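Teicoplanin pseudoaglycone deacetylases Orf2 (Actinoplanes teichomyceticus, PDB 3DFF) probably removes the acetyl group from the teicoplanin pseudoaglycone as a zinc-dependent deacetylase of the PIG-L (GlcNAc-PI de-N-acetylase) family. Local coordinates at residues E186-V192 / R246-H250; V153-A157 / T167-A171; M59-W63 / S231-L235. All blocks are in the same frame, centred on the assembly; numbering follows the deposited sequence. Where two conformers were deposited one is given.

Contact 1: E186-V192 / R246-H250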
ATOM      1  N   GLU A 186      -8.826  -1.828   3.543  1.00 18.03           N
ATOM      2  CA  GLU A 186      -8.368  -2.941   4.354  1.00 17.96           C
ATOM      3  C   GLU A 186      -7.154  -3.563   3.671  1.00 18.15           C
ATOM      4  O   GLU A 186      -7.270  -4.054   2.538  1.00 18.99           O
ATOM      5  CB  GLU A 186      -9.519  -3.948   4.477  1.00 18.70           C
ATOM      6  CG  GLU A 186      -9.207  -5.077   5.403  1.00 19.60           C
ATOM      7  CD  GLU A 186     -10.317  -6.116   5.446  1.00 23.29           C
ATOM      8  OE1 GLU A 186     -10.915  -6.419   4.387  1.00 22.63           O
ATOM      9  OE2 GLU A 186     -10.587  -6.630   6.554  1.00 23.98           O
ATOM     10  N   ASP A 187      -5.985  -3.524   4.328  1.00 17.14           N
ATOM     11  CA  ASP A 187      -4.757  -4.023   3.685  1.00 17.13           C
ATOM     12  C   ASP A 187      -4.908  -5.503   3.370  1.00 17.52           C
ATOM     13  O   ASP A 187      -5.159  -6.288   4.277  1.00 17.71           O
ATOM     14  CB  ASP A 187      -3.507  -3.836   4.567  1.00 17.71           C
ATOM     15  CG  ASP A 187      -3.355  -2.429   5.091  1.00 16.46           C
ATOM     16  OD1 ASP A 187      -2.301  -1.816   4.780  1.00 16.89           O
ATOM     17  OD2 ASP A 187      -4.253  -1.940   5.816  1.00 18.19           O
ATOM     18  N   LEU A 188      -4.758  -5.858   2.099  1.00 17.06           N
ATOM     19  CA  LEU A 188      -4.739  -7.269   1.680  1.00 17.52           C
ATOM     20  C   LEU A 188      -3.387  -7.671   1.106  1.00 18.09           C
ATOM     21  O   LEU A 188      -2.727  -6.867   0.438  1.00 17.87           O
ATOM     22  CB  LEU A 188      -5.845  -7.543   0.651  1.00 17.91           C
ATOM     23  CG  LEU A 188      -7.269  -7.231   1.115  1.00 18.84           C
ATOM     24  CD1 LEU A 188      -8.237  -7.408  -0.027  1.00 20.76           C
ATOM     25  CD2 LEU A 188      -7.668  -8.156   2.266  1.00 20.18           C
ATOM     26  N   PRO A 189      -2.967  -8.924   1.336  1.00 18.57           N
ATOM     27  CA  PRO A 189      -3.720  -9.971   2.052  1.00 19.46           C
ATOM     28  C   PRO A 189      -3.585  -9.942   3.578  1.00 20.37           C
ATOM     29  O   PRO A 189      -4.139 -10.810   4.242  1.00 20.15           O
ATOM     30  CB  PRO A 189      -3.093 -11.253   1.497  1.00 19.27           C
ATOM     31  CG  PRO A 189      -1.653 -10.875   1.299  1.00 19.70           C
ATOM     32  CD  PRO A 189      -1.681  -9.427   0.831  1.00 19.01           C
ATOM     33  N   TYR A 190      -2.908  -8.933   4.124  1.00 20.22           N
ATOM     34  CA  TYR A 190      -2.618  -8.815   5.569  0.70 21.59           C
ATOM     35  C   TYR A 190      -3.821  -9.092   6.452  1.00 21.28           C
ATOM     36  O   TYR A 190      -3.718  -9.722   7.502  1.00 21.41           O
ATOM     37  CB  TYR A 190      -2.182  -7.395   5.915  0.70 22.94           C
ATOM     38  CG  TYR A 190      -0.770  -7.012   5.569  0.70 25.28           C
ATOM     39  CD1 TYR A 190       0.297  -7.397   6.380  0.70 26.30           C
ATOM     40  CD2 TYR A 190      -0.504  -6.206   4.457  0.70 26.98           C
ATOM     41  CE1 TYR A 190       1.600  -7.009   6.082  0.70 27.57           C
ATOM     42  CE2 TYR A 190       0.798  -5.806   4.152  0.70 28.06           C
ATOM     43  CZ  TYR A 190       1.838  -6.208   4.972  0.70 27.27           C
ATOM     44  OH  TYR A 190       3.118  -5.815   4.676  0.70 27.42           O
ATOM     45  N   ALA A 191      -4.971  -8.578   6.035  1.00 20.87           N
ATOM     46  CA  ALA A 191      -6.175  -8.636   6.872  1.00 21.16           C
ATOM     47  C   ALA A 191      -6.684 -10.066   7.051  1.00 21.91           C
ATOM     48  O   ALA A 191      -7.515 -10.329   7.927  1.00 22.06           O
ATOM     49  CB  ALA A 191      -7.251  -7.756   6.306  1.00 21.63           C
ATOM     50  N   VAL A 192      -6.207 -10.979   6.218  1.00 21.73           N
ATOM     51  CA  VAL A 192      -6.614 -12.387   6.319  1.00 23.37           C
ATOM     52  C   VAL A 192      -5.946 -13.010   7.555  1.00 24.36           C
ATOM     53  O   VAL A 192      -6.447 -13.994   8.123  1.00 23.97           O
ATOM     54  CB  VAL A 192      -6.294 -13.168   4.996  1.00 22.91           C
ATOM     55  CG1 VAL A 192      -6.584 -14.676   5.124  1.00 24.93           C
ATOM     56  CG2 VAL A 192      -7.089 -12.593   3.836  1.00 24.70           C
ATOM     57  N   ARG A 246      -8.036 -17.166  -0.981  1.00 23.81           N
ATOM     58  CA  ARG A 246      -8.087 -16.482   0.305  1.00 23.67           C
ATOM     59  C   ARG A 246      -8.726 -15.117   0.177  1.00 22.67           C
ATOM     60  O   ARG A 246      -9.488 -14.713   1.041  1.00 22.95           O
ATOM     61  CB  ARG A 246      -6.686 -16.377   0.908  1.00 24.22           C
ATOM     62  CG  ARG A 246      -6.255 -17.654   1.617  1.00 26.62           C
ATOM     63  CD  ARG A 246      -4.903 -17.491   2.242  1.00 30.34           C
ATOM     64  NE  ARG A 246      -3.850 -17.640   1.242  1.00 34.22           N
ATOM     65  CZ  ARG A 246      -2.963 -16.702   0.926  1.00 35.04           C
ATOM     66  NH1 ARG A 246      -2.979 -15.530   1.545  1.00 37.11           N
ATOM     67  NH2 ARG A 246      -2.046 -16.948   0.004  1.00 35.21           N
ATOM     68  N   LEU A 247      -8.436 -14.420  -0.920  1.00 22.60           N
ATOM     69  CA  LEU A 247      -9.096 -13.134  -1.179  1.00 21.52           C
ATOM     70  C   LEU A 247     -10.602 -13.294  -1.420  1.00 20.87           C
ATOM     71  O   LEU A 247     -11.397 -12.510  -0.919  1.00 21.12           O
ATOM     72  CB  LEU A 247      -8.430 -12.414  -2.354  1.00 21.08           C
ATOM     73  CG  LEU A 247      -6.965 -11.996  -2.152  1.00 21.77           C
ATOM     74  CD1 LEU A 247      -6.510 -11.220  -3.385  1.00 22.04           C
ATOM     75  CD2 LEU A 247      -6.745 -11.162  -0.894  1.00 23.97           C
ATOM     76  N   ASP A 248     -10.977 -14.324  -2.175  1.00 21.79           N
ATOM     77  CA  ASP A 248     -12.392 -14.611  -2.442  1.00 21.98           C
ATOM     78  C   ASP A 248     -13.139 -14.959  -1.148  1.00 22.22           C
ATOM     79  O   ASP A 248     -14.256 -14.490  -0.940  1.00 22.62           O
ATOM     80  CB  ASP A 248     -12.510 -15.771  -3.430  1.00 22.46           C
ATOM     81  CG  ASP A 248     -12.385 -15.330  -4.890  1.00 22.54           C
ATOM     82  OD1 ASP A 248     -12.591 -14.135  -5.197  1.00 26.38           O
ATOM     83  OD2 ASP A 248     -12.109 -16.206  -5.741  1.00 28.14           O
ATOM     84  N   GLU A 249     -12.507 -15.773  -0.304  1.00 21.95           N
ATOM     85  CA  GLU A 249     -13.103 -16.209   0.955  1.00 22.25           C
ATOM     86  C   GLU A 249     -13.258 -15.036   1.913  1.00 21.91           C
ATOM     87  O   GLU A 249     -14.266 -14.909   2.608  1.00 21.88           O
ATOM     88  CB  GLU A 249     -12.266 -17.320   1.593  1.00 22.67           C
ATOM     89  CG  GLU A 249     -12.788 -17.852   2.960  1.00 24.63           C
ATOM     90  CD  GLU A 249     -14.278 -18.258   2.962  1.00 28.18           C
ATOM     91  OE1 GLU A 249     -14.862 -18.488   1.876  1.00 28.12           O
ATOM     92  OE2 GLU A 249     -14.867 -18.350   4.065  1.00 30.37           O
ATOM     93  N   HIS A 250     -12.273 -14.142   1.906  1.00 21.07           N
ATOM     94  CA  HIS A 250     -12.338 -12.988   2.766  1.00 22.00           C
ATOM     95  C   HIS A 250     -13.513 -12.102   2.380  1.00 21.43           C
ATOM     96  O   HIS A 250     -14.264 -11.648   3.241  1.00 22.20           O
ATOM     97  CB  HIS A 250     -11.019 -12.204   2.713  1.00 21.67           C
ATOM     98  CG  HIS A 250     -10.997 -11.032   3.641  1.00 23.52           C
ATOM     99  ND1 HIS A 250     -10.814 -11.164   5.002  1.00 25.43           N
ATOM    100  CD2 HIS A 250     -11.151  -9.709   3.407  1.00 24.23           C
ATOM    101  CE1 HIS A 250     -10.849  -9.968   5.563  1.00 25.33           C
ATOM    102  NE2 HIS A 250     -11.062  -9.071   4.619  1.00 26.36           N
TER

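Contact 2: V153-A157 / T167-A171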
ATOM      1  N   VAL A 153      -7.761   7.807  -1.091  1.00 19.28           N
ATOM      2  CA  VAL A 153      -7.825   6.514  -0.390  1.00 18.54           C
ATOM      3  C   VAL A 153      -6.408   6.003  -0.171  1.00 18.28           C
ATOM      4  O   VAL A 153      -5.594   6.036  -1.082  1.00 17.88           O
ATOM      5  CB  VAL A 153      -8.646   5.449  -1.138  1.00 18.89           C
ATOM      6  CG1 VAL A 153      -8.926   4.251  -0.226  1.00 19.88           C
ATOM      7  CG2 VAL A 153     -10.004   6.039  -1.626  1.00 20.07           C
ATOM      8  N   THR A 154      -6.149   5.521   1.035  1.00 17.14           N
ATOM      9  CA  THR A 154      -4.827   4.973   1.355  1.00 17.09           C
ATOM     10  C   THR A 154      -5.009   3.772   2.275  1.00 16.97           C
ATOM     11  O   THR A 154      -6.139   3.322   2.478  1.00 17.34           O
ATOM     12  CB  THR A 154      -3.902   6.027   1.984  1.00 17.53           C
ATOM     13  OG1 THR A 154      -2.569   5.490   1.991  1.00 16.24           O
ATOM     14  CG2 THR A 154      -4.329   6.387   3.402  1.00 17.49           C
ATOM     15  N   CYS A 155      -3.914   3.241   2.820  1.00 16.78           N
ATOM     16  CA  CYS A 155      -4.008   1.980   3.553  1.00 16.32           C
ATOM     17  C   CYS A 155      -4.348   2.183   5.020  1.00 15.93           C
ATOM     18  O   CYS A 155      -3.951   3.178   5.640  1.00 15.75           O
ATOM     19  CB  CYS A 155      -2.696   1.214   3.445  1.00 16.16           C
ATOM     20  SG  CYS A 155      -1.257   2.142   4.085  1.00 16.48           S
ATOM     21  N   ALA A 156      -5.069   1.212   5.598  1.00 15.55           N
ATOM     22  CA  ALA A 156      -5.277   1.201   7.043  1.00 15.55           C
ATOM     23  C   ALA A 156      -4.020   0.826   7.846  1.00 15.85           C
ATOM     24  O   ALA A 156      -3.966   1.081   9.048  1.00 16.49           O
ATOM     25  CB  ALA A 156      -6.420   0.223   7.395  1.00 15.57           C
ATOM     26  N   ALA A 157      -3.041   0.213   7.181  1.00 15.49           N
ATOM     27  CA  ALA A 157      -1.832  -0.319   7.818  1.00 15.08           C
ATOM     28  C   ALA A 157      -2.153  -1.462   8.789  1.00 16.49           C
ATOM     29  O   ALA A 157      -1.464  -1.661   9.779  1.00 17.62           O
ATOM     30  CB  ALA A 157      -0.968   0.792   8.502  1.00 15.64           C
ATOM     31  N   THR A 167       2.889   5.845   5.502  1.00 16.16           N
ATOM     32  CA  THR A 167       2.061   6.299   4.390  1.00 16.22           C
ATOM     33  C   THR A 167       0.716   6.788   4.915  1.00 16.44           C
ATOM     34  O   THR A 167       0.242   7.876   4.550  1.00 17.04           O
ATOM     35  CB  THR A 167       1.853   5.149   3.389  1.00 16.25           C
ATOM     36  OG1 THR A 167       3.130   4.797   2.827  1.00 15.42           O
ATOM     37  CG2 THR A 167       0.900   5.572   2.274  1.00 15.48           C
ATOM     38  N   ARG A 168       0.104   5.969   5.766  1.00 15.90           N
ATOM     39  CA  ARG A 168      -1.223   6.248   6.276  1.00 15.64           C
ATOM     40  C   ARG A 168      -1.204   7.547   7.062  1.00 16.53           C
ATOM     41  O   ARG A 168      -2.018   8.438   6.810  1.00 16.62           O
ATOM     42  CB  ARG A 168      -1.724   5.089   7.135  1.00 15.76           C
ATOM     43  CG  ARG A 168      -3.065   5.384   7.831  1.00 17.12           C
ATOM     44  CD  ARG A 168      -3.268   4.475   9.026  1.00 16.79           C
ATOM     45  NE  ARG A 168      -2.275   4.729  10.077  1.00 18.22           N
ATOM     46  CZ  ARG A 168      -1.961   3.865  11.036  1.00 20.09           C
ATOM     47  NH1 ARG A 168      -2.539   2.662  11.097  1.00 20.12           N
ATOM     48  NH2 ARG A 168      -1.037   4.192  11.927  1.00 20.82           N
ATOM     49  N   ASP A 169      -0.254   7.665   7.988  1.00 16.06           N
ATOM     50  CA  ASP A 169      -0.173   8.846   8.858  1.00 16.83           C
ATOM     51  C   ASP A 169       0.077  10.098   8.003  1.00 16.64           C
ATOM     52  O   ASP A 169      -0.616  11.099   8.153  1.00 17.42           O
ATOM     53  CB  ASP A 169       0.914   8.671   9.926  1.00 16.55           C
ATOM     54  CG  ASP A 169       0.566   7.591  10.955  1.00 19.50           C
ATOM     55  OD1 ASP A 169      -0.546   7.004  10.906  1.00 19.27           O
ATOM     56  OD2 ASP A 169       1.388   7.353  11.862  1.00 22.32           O
ATOM     57  N   ALA A 170       1.045  10.031   7.100  1.00 16.36           N
ATOM     58  CA  ALA A 170       1.339  11.181   6.219  1.00 16.67           C
ATOM     59  C   ALA A 170       0.100  11.595   5.412  1.00 17.10           C
ATOM     60  O   ALA A 170      -0.188  12.787   5.274  1.00 18.04           O
ATOM     61  CB  ALA A 170       2.463  10.848   5.276  1.00 17.47           C
ATOM     62  N   ALA A 171      -0.620  10.617   4.867  1.00 17.16           N
ATOM     63  CA  ALA A 171      -1.862  10.917   4.126  1.00 17.65           C
ATOM     64  C   ALA A 171      -2.930  11.572   5.017  1.00 18.74           C
ATOM     65  O   ALA A 171      -3.632  12.496   4.566  1.00 19.51           O
ATOM     66  CB  ALA A 171      -2.423   9.663   3.445  1.00 16.91           C
TER
HETATM   67  O   HOH W   1      -1.103   0.010  12.080  1.00 24.68           O

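Contact 3: M59-W63 / S231-L235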
HETATM    1  N   MSE A  59      15.646 -10.462  -0.113  1.00 21.23           N
HETATM    2  CA  MSE A  59      14.322 -10.142  -0.645  0.50 20.63           C
HETATM    3  C   MSE A  59      14.325 -10.224  -2.160  1.00 20.43           C
HETATM    4  O   MSE A  59      13.378 -10.748  -2.768  1.00 20.46           O
HETATM    5  CB  MSE A  59      13.864  -8.750  -0.208  0.50 21.18           C
HETATM    6  CG  MSE A  59      13.439  -8.654   1.248  0.50 21.34           C
HETATM    7 SE   MSE A  59      12.168 -10.028   1.833  0.50 27.90          SE
HETATM    8  CE  MSE A  59      11.135 -10.303   0.178  0.50 23.45           C
ATOM      9  N   HIS A  60      15.387  -9.706  -2.767  1.00 19.03           N
ATOM     10  CA  HIS A  60      15.500  -9.726  -4.232  1.00 18.64           C
ATOM     11  C   HIS A  60      15.429 -11.156  -4.750  1.00 19.33           C
ATOM     12  O   HIS A  60      14.758 -11.428  -5.747  1.00 18.95           O
ATOM     13  CB  HIS A  60      16.769  -9.025  -4.700  1.00 18.38           C
ATOM     14  CG  HIS A  60      16.778  -7.557  -4.384  1.00 17.60           C
ATOM     15  ND1 HIS A  60      17.901  -6.773  -4.502  1.00 19.03           N
ATOM     16  CD2 HIS A  60      15.789  -6.738  -3.956  1.00 18.67           C
ATOM     17  CE1 HIS A  60      17.607  -5.531  -4.148  1.00 18.18           C
ATOM     18  NE2 HIS A  60      16.329  -5.480  -3.829  1.00 17.45           N
ATOM     19  N   THR A  61      16.110 -12.066  -4.054  1.00 19.79           N
ATOM     20  CA  THR A  61      16.077 -13.486  -4.392  1.00 21.53           C
ATOM     21  C   THR A  61      14.668 -14.078  -4.277  1.00 21.77           C
ATOM     22  O   THR A  61      14.241 -14.844  -5.152  1.00 22.50           O
ATOM     23  CB  THR A  61      17.091 -14.269  -3.527  1.00 21.64           C
ATOM     24  OG1 THR A  61      18.420 -13.828  -3.869  1.00 22.86           O
ATOM     25  CG2 THR A  61      16.967 -15.770  -3.776  1.00 23.97           C
ATOM     26  N   ILE A  62      13.936 -13.695  -3.226  1.00 21.45           N
ATOM     27  CA  ILE A  62      12.564 -14.151  -3.014  1.00 21.48           C
ATOM     28  C   ILE A  62      11.656 -13.626  -4.141  1.00 21.54           C
ATOM     29  O   ILE A  62      10.693 -14.299  -4.555  1.00 22.71           O
ATOM     30  CB  ILE A  62      12.070 -13.721  -1.610  1.00 22.30           C
ATOM     31  CG1 ILE A  62      12.736 -14.613  -0.550  1.00 23.75           C
ATOM     32  CG2 ILE A  62      10.547 -13.774  -1.501  1.00 22.80           C
ATOM     33  CD1 ILE A  62      12.623 -14.063   0.866  1.00 26.61           C
ATOM     34  N   TRP A  63      12.005 -12.452  -4.663  1.00 20.72           N
ATOM     35  CA  TRP A  63      11.261 -11.812  -5.752  1.00 20.26           C
ATOM     36  C   TRP A  63      11.665 -12.326  -7.132  1.00 20.68           C
ATOM     37  O   TRP A  63      11.206 -11.802  -8.151  1.00 21.16           O
ATOM     38  CB  TRP A  63      11.463 -10.296  -5.702  1.00 19.89           C
ATOM     39  CG  TRP A  63      10.853  -9.650  -4.499  1.00 19.76           C
ATOM     40  CD1 TRP A  63       9.850 -10.142  -3.713  1.00 20.47           C
ATOM     41  CD2 TRP A  63      11.175  -8.356  -3.980  1.00 17.86           C
ATOM     42  NE1 TRP A  63       9.543  -9.239  -2.723  1.00 20.86           N
ATOM     43  CE2 TRP A  63      10.341  -8.132  -2.868  1.00 19.19           C
ATOM     44  CE3 TRP A  63      12.087  -7.361  -4.357  1.00 19.40           C
ATOM     45  CZ2 TRP A  63      10.394  -6.955  -2.120  1.00 19.71           C
ATOM     46  CZ3 TRP A  63      12.149  -6.206  -3.619  1.00 19.90           C
ATOM     47  CH2 TRP A  63      11.310  -6.010  -2.501  1.00 20.53           C
ATOM     48  N   SER A 231       6.915 -10.486  -9.383  1.00 22.16           N
ATOM     49  CA  SER A 231       7.911 -10.628  -8.316  1.00 21.44           C
ATOM     50  C   SER A 231       7.293 -11.023  -6.972  1.00 22.44           C
ATOM     51  O   SER A 231       7.959 -11.608  -6.123  1.00 21.61           O
ATOM     52  CB  SER A 231       8.679  -9.315  -8.143  1.00 21.70           C
ATOM     53  OG  SER A 231       7.801  -8.270  -7.790  1.00 22.05           O
ATOM     54  N   GLN A 232       6.020 -10.688  -6.789  1.00 22.60           N
ATOM     55  CA  GLN A 232       5.332 -10.886  -5.528  1.00 23.52           C
ATOM     56  C   GLN A 232       4.498 -12.151  -5.474  1.00 24.96           C
ATOM     57  O   GLN A 232       4.023 -12.526  -4.410  1.00 25.43           O
ATOM     58  CB  GLN A 232       4.431  -9.681  -5.248  1.00 23.32           C
ATOM     59  CG  GLN A 232       5.160  -8.352  -5.308  1.00 22.29           C
ATOM     60  CD  GLN A 232       6.320  -8.264  -4.333  1.00 22.12           C
ATOM     61  OE1 GLN A 232       6.151  -8.474  -3.119  1.00 26.03           O
ATOM     62  NE2 GLN A 232       7.508  -7.934  -4.850  1.00 23.86           N
HETATM   63  N   MSE A 233       4.322 -12.817  -6.609  1.00 27.12           N
HETATM   64  CA  MSE A 233       3.413 -13.960  -6.647  1.00 29.73           C
HETATM   65  C   MSE A 233       3.765 -15.090  -5.669  1.00 29.85           C
HETATM   66  O   MSE A 233       2.899 -15.547  -4.913  1.00 29.91           O
HETATM   67  CB  MSE A 233       3.219 -14.470  -8.075  1.00 31.09           C
HETATM   68  CG  MSE A 233       2.226 -13.636  -8.914  1.00 36.82           C
HETATM   69 SE   MSE A 233       0.595 -13.014  -7.974  1.00 52.11          SE
HETATM   70  CE  MSE A 233       1.208 -11.197  -7.548  1.00 46.50           C
ATOM     71  N   VAL A 234       5.025 -15.524  -5.654  1.00 29.89           N
ATOM     72  CA  VAL A 234       5.420 -16.630  -4.763  1.00 30.30           C
ATOM     73  C   VAL A 234       5.184 -16.237  -3.305  1.00 30.39           C
ATOM     74  O   VAL A 234       4.580 -16.992  -2.539  1.00 30.85           O
ATOM     75  CB  VAL A 234       6.881 -17.111  -5.021  1.00 29.88           C
ATOM     76  CG1 VAL A 234       7.319 -18.154  -3.981  1.00 30.91           C
ATOM     77  CG2 VAL A 234       7.008 -17.674  -6.433  1.00 30.28           C
ATOM     78  N   LEU A 235       5.624 -15.035  -2.945  1.00 30.07           N
ATOM     79  CA  LEU A 235       5.449 -14.492  -1.600  1.00 30.64           C
ATOM     80  C   LEU A 235       3.975 -14.400  -1.191  1.00 30.69           C
ATOM     81  O   LEU A 235       3.613 -14.785  -0.084  1.00 30.84           O
ATOM     82  CB  LEU A 235       6.110 -13.113  -1.535  1.00 30.72           C
ATOM     83  CG  LEU A 235       6.515 -12.415  -0.238  1.00 31.77           C
ATOM     84  CD1 LEU A 235       7.265 -13.351   0.686  1.00 30.80           C
ATOM     85  CD2 LEU A 235       7.384 -11.216  -0.609  1.00 31.19           C
TER
HETATM   86  O   HOH W   2       7.703 -13.644  -4.529  1.00 24.90           O

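Contact 1: E186-V192 / R246-H250
H250, V192 and L247 bury the most surface where the loop after strand 182-185 meets helix 243-254. The side chain of H250 projects from the helix with CG anti to its backbone N (chi1 -177°), which carries the imidazole out to the loop. Its NE2 donates to E186 OE1 at 2.7 Å with an N-H...O angle of 155°. The acceptor lies in the ring plane, but the ring nitrogen stands above the carboxylate plane, the two groups being turned 52° apart. E186 comes from the opposite direction on an extended chain. V192 runs alongside H250 in the opposite sense, its CG2 4.1 Å from H250 CB, while L188 CD2 approaches H250 CD2 at 4.0 Å. L247 adds the apolar part: its CD2 lies 4.0 Å from L188 CB and also touches P189 CB, just after the cis peptide bond. The aliphatic part of R246 passes V192, and its guanidinium turns to N242 and the carbonyl of L236. F223 and K222 of helix 216-226 close over the two leucines. This His-carboxylate pair is a zinc site: E186 and H250 bind a zinc ion in a structure of this protein, though none sits between them here.

Contact 2: V153-A157 / T167-A171
R168 lies along the end of strand 151-155 and runs past three successive residues, C155, A156 and A157. Its CG stands anti to the backbone N (chi1 174°), a torsion that lays CB and CG against the carbonyl of C155, whose O is 3.2 Å from R168 CG. A bend at chi3 then turns the guanidinium. NH1 donates to A156 O at 3.0 Å, reaching it from 32° outside the carbonyl plane, with the methyl of A157 3.6 Å from the same nitrogen. Water 1 accepts from NH1 as well and donates to A157 O, tying a second carbonyl of the turn to the arginine. The other side of the group is held within the helix: NE and NH2 grip D169 OD1 side-on, both at 3.0 Å and with that oxygen in the guanidinium plane. Held by D169 and by A156, the group has little freedom to rotate. On the T167 and A171 side of the helix the contact is largely apolar. T154 crosses T167 at a slant, OG1 lying 3.5 Å from T167 CG2, and T154 CG2 meets the methyl of A171 at 3.8 Å. The hydroxyls turn to outside partners, T154 OG1 to the carbonyl of I13 and T167 OG1 to that of D163. Strand and helix run roughly antiparallel, at 146° with axes 7.8 Å apart, and W185 on the next strand bonds to the same backbone. This is the first half of a beta-alpha-beta crossover, 151-155 to 162-178 to 182-185, whose helix carries the zinc ligand H164 in its first turn.

Contact 3: M59-W63 / S231-L235
W63, the first residue beyond helix 54-62, lays its indole against S231, Q232 and L235. Its CG lies anti to the carbonyl carbon (chi1 -67°), folding the ring back over its own helix end, with M59 O on one face. The opposite face receives the amide of Q232: NE2 sits 3.2 Å above it near the rim, the two planes 63° apart. Bending at chi2 (-58°) brings the amide back to the indole face, the two side chains running alongside each other, and its NE2 donates to S231 OG at 3.0 Å, which E78 also engages. L235 CD2 comes at the ring edge, 3.6 Å from W63 NE1, and the same leucine sets CD1 4.0 Å from I62 CG2. Backbones approach closely at W63 and S231, where W63 CA makes a CA-H...O contact of 3.3 Å to S231 O. Water 2 donates to I62 O and S231 O and accepts from L235 N, bridging the two segments. R75 makes a cation-pi contact with the indole. One water thus links the two backbones, and the indole is fixed mainly by the amide nitrogen over one face and by backbone and methyl contacts.

Contacts 1 and 2 have centres about 17 Å apart, and both lie at the C-terminal ends of neighbouring parallel strands 151-155 and 182-185 of the central mixed sheet. They touch through D187, whose carboxylate packs against C155, A156 and A157 and holds H164, a ligand of the bound zinc, so both adjoin the metal site. Contact 2 closes before contact 1 opens. Contact 3 is about 19 Å from contact 1 and 24 Å from contact 2, centre to centre. It joins helix 54-62 to 233-237, whose successor 243-254 serves contact 1; these two contacts alternate along the chain, while contact 2 is nested inside contact 3. Contact 3 thereby ties an early part of the chain to a late one.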